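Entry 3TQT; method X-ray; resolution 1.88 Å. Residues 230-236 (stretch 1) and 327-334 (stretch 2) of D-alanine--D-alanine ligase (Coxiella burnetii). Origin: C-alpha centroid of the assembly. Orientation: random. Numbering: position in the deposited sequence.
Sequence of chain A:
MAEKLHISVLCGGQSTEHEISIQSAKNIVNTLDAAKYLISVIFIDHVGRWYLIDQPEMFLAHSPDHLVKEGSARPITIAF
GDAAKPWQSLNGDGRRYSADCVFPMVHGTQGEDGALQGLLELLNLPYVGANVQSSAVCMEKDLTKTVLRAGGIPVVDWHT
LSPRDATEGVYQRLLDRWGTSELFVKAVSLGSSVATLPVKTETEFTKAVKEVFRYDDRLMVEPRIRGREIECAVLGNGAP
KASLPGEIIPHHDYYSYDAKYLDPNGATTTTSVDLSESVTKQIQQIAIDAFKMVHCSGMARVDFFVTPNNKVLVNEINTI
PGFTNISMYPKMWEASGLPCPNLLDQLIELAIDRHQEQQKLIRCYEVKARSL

Stretch 1 (230-236) IECAVLG
Stretch 2 (327-334) SMYPKMWE

A small residue on a strand can sit where a helix comes close, and Ala233 of D-alanine--D-alanine ligase illustrates the principle. CB of Ala233 points toward the helix and meets three side chains: CE1 of Tyr329 at 3.4 Å, CD1 of Trp333 at 3.7 Å and CE of Met332 at 4.0 Å. Ala233 offers a single methyl, and its CA lies 5.5 Å from CA of Tyr329.

The frame is simple. Residues 230-235 run as extended strand, with phi from -91° to -146° and psi from 128° to 156°; Gly236 departs, at 144°/179°. Ser327 precedes a regular helix, 328-334, near -60°/-45°, in which Met332 N donates to Met328 O at 2.7 Å. The axes approach to 7.8 Å with their directions 78° apart, so the helix runs almost square across the strand. Strand alternation directs Glu231, Ala233 and Leu235 toward the helix, and Ile230, Cys232 and Val234 away.

Around the alanine, Met332 (m, t, m) sets its thioether across the strand, SD 3.3 Å from O of Glu231 and CE 3.7 Å from N of Ala233. Trp333 (chi1 m, chi2 122°) starts sideways, but its indole reaches back, placing CZ2 3.5 Å from CB of Leu235 (t, p) and 3.4 Å from O of Ala233.

Polarity enters through Tyr329 (chi1 t, chi2 90°). Its CB also sets off sideways, yet the ring carries OH of Tyr329 to O of Val234, donating a 2.7 Å hydrogen bond near the ring plane. OH of Tyr329 also accepts a weak bond from NE1 of Trp333, at 3.2 Å and 143°, linking the two aromatic side chains one helical turn apart. Toward the start of the helix, Glu231 (m, t, chi3 -18°) brings OE1 to 3.2 Å from CB of Met328 (m, m, m), a carboxylate packed against aliphatic carbon.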

# COMPACT_ATOMS: atom_id res chain seq x y z
N ILE A 230 -13.55 19.40 -12.36
CA ILE A 230 -14.33 19.66 -11.15
C ILE A 230 -13.73 18.83 -10.03
O ILE A 230 -13.29 17.69 -10.25
CB ILE A 230 -15.80 19.29 -11.37
CG1 ILE A 230 -16.37 20.07 -12.57
CG2 ILE A 230 -16.61 19.52 -10.09
CD1 ILE A 230 -16.27 21.57 -12.43
N GLU A 231 -13.68 19.40 -8.83
CA GLU A 231 -13.11 18.68 -7.71
C GLU A 231 -14.11 18.64 -6.57
O GLU A 231 -15.01 19.47 -6.49
CB GLU A 231 -11.82 19.35 -7.25
CG GLU A 231 -10.81 19.52 -8.35
CD GLU A 231 -9.51 20.10 -7.84
OE1 GLU A 231 -9.53 20.67 -6.73
OE2 GLU A 231 -8.49 19.97 -8.54
N CYS A 232 -13.97 17.64 -5.71
CA CYS A 232 -14.86 17.49 -4.58
C CYS A 232 -14.07 16.93 -3.41
O CYS A 232 -13.35 15.94 -3.55
CB CYS A 232 -16.02 16.56 -4.96
SG CYS A 232 -17.26 16.36 -3.67
N ALA A 233 -14.20 17.59 -2.27
CA ALA A 233 -13.48 17.18 -1.08
C ALA A 233 -14.36 16.21 -0.31
O ALA A 233 -15.51 16.51 -0.03
CB ALA A 233 -13.14 18.38 -0.22
N VAL A 234 -13.80 15.05 0.02
CA VAL A 234 -14.51 14.05 0.81
C VAL A 234 -13.87 13.93 2.19
O VAL A 234 -12.64 14.00 2.34
CB VAL A 234 -14.50 12.69 0.11
CG1 VAL A 234 -15.22 11.63 0.95
CG2 VAL A 234 -15.16 12.80 -1.26
N LEU A 235 -14.71 13.79 3.20
CA LEU A 235 -14.25 13.69 4.58
C LEU A 235 -15.01 12.61 5.31
O LEU A 235 -16.24 12.57 5.27
CB LEU A 235 -14.47 15.01 5.29
CG LEU A 235 -14.19 15.06 6.79
CD1 LEU A 235 -12.71 14.94 7.05
CD2 LEU A 235 -14.74 16.38 7.32
N GLY A 236 -14.27 11.72 5.97
CA GLY A 236 -14.90 10.72 6.80
C GLY A 236 -14.16 9.40 6.75
O GLY A 236 -13.16 9.27 6.05
N SER A 327 -5.46 26.12 -0.94
CA SER A 327 -5.61 24.83 -1.58
C SER A 327 -7.07 24.41 -1.65
O SER A 327 -7.85 24.69 -0.73
CB SER A 327 -4.80 23.76 -0.85
OG SER A 327 -3.42 23.95 -1.09
N MET A 328 -7.43 23.72 -2.73
CA MET A 328 -8.83 23.37 -2.98
C MET A 328 -9.46 22.52 -1.89
O MET A 328 -10.62 22.73 -1.54
CB MET A 328 -9.00 22.71 -4.35
CG MET A 328 -8.98 23.74 -5.52
SD MET A 328 -10.36 24.89 -5.40
CE MET A 328 -11.73 23.88 -5.91
N TYR A 329 -8.73 21.56 -1.34
CA TYR A 329 -9.35 20.71 -0.33
C TYR A 329 -9.91 21.51 0.86
O TYR A 329 -11.10 21.48 1.12
CB TYR A 329 -8.44 19.57 0.13
CG TYR A 329 -9.20 18.61 1.02
CD1 TYR A 329 -9.88 17.51 0.48
CD2 TYR A 329 -9.28 18.83 2.38
CE1 TYR A 329 -10.60 16.65 1.29
CE2 TYR A 329 -10.00 17.97 3.20
CZ TYR A 329 -10.66 16.89 2.65
OH TYR A 329 -11.38 16.06 3.48
N PRO A 330 -9.06 22.26 1.57
CA PRO A 330 -9.64 23.07 2.64
C PRO A 330 -10.60 24.16 2.13
O PRO A 330 -11.59 24.39 2.80
CB PRO A 330 -8.43 23.71 3.32
CG PRO A 330 -7.31 23.59 2.33
CD PRO A 330 -7.59 22.31 1.59
N LYS A 331 -10.31 24.79 0.99
CA LYS A 331 -11.18 25.85 0.48
C LYS A 331 -12.59 25.33 0.17
O LYS A 331 -13.58 25.98 0.47
CB LYS A 331 -10.60 26.51 -0.76
CG LYS A 331 -9.55 27.56 -0.48
CD LYS A 331 -9.06 28.19 -1.78
CE LYS A 331 -10.23 28.68 -2.63
NZ LYS A 331 -9.78 29.29 -3.92
N MET A 332 -12.68 24.16 -0.44
CA MET A 332 -13.99 23.57 -0.71
C MET A 332 -14.77 23.32 0.57
O MET A 332 -15.97 23.62 0.66
CB MET A 332 -13.86 22.29 -1.53
CG MET A 332 -13.57 22.56 -3.00
SD MET A 332 -13.62 21.07 -3.99
CE MET A 332 -12.07 20.29 -3.54
N TRP A 333 -14.11 22.75 1.58
CA TRP A 333 -14.80 22.56 2.86
C TRP A 333 -15.24 23.89 3.47
O TRP A 333 -16.37 24.00 3.94
CB TRP A 333 -13.98 21.73 3.86
CG TRP A 333 -14.17 20.27 3.63
CD1 TRP A 333 -13.21 19.34 3.35
CD2 TRP A 333 -15.43 19.57 3.58
NE1 TRP A 333 -13.79 18.11 3.16
CE2 TRP A 333 -15.14 18.22 3.29
CE3 TRP A 333 -16.76 19.96 3.76
CZ2 TRP A 333 -16.14 17.26 3.19
CZ3 TRP A 333 -17.75 19.00 3.65
CH2 TRP A 333 -17.44 17.67 3.37
N GLU A 334 -14.37 24.89 3.46
CA GLU A 334 -14.74 26.19 4.01
C GLU A 334 -15.98 26.70 3.30
O GLU A 334 -16.88 27.26 3.92
CB GLU A 334 -13.61 27.21 3.86
CG GLU A 334 -12.32 26.83 4.55
CD GLU A 334 -11.34 27.98 4.58
OE1 GLU A 334 -11.76 29.14 4.36
OE2 GLU A 334 -10.14 27.73 4.83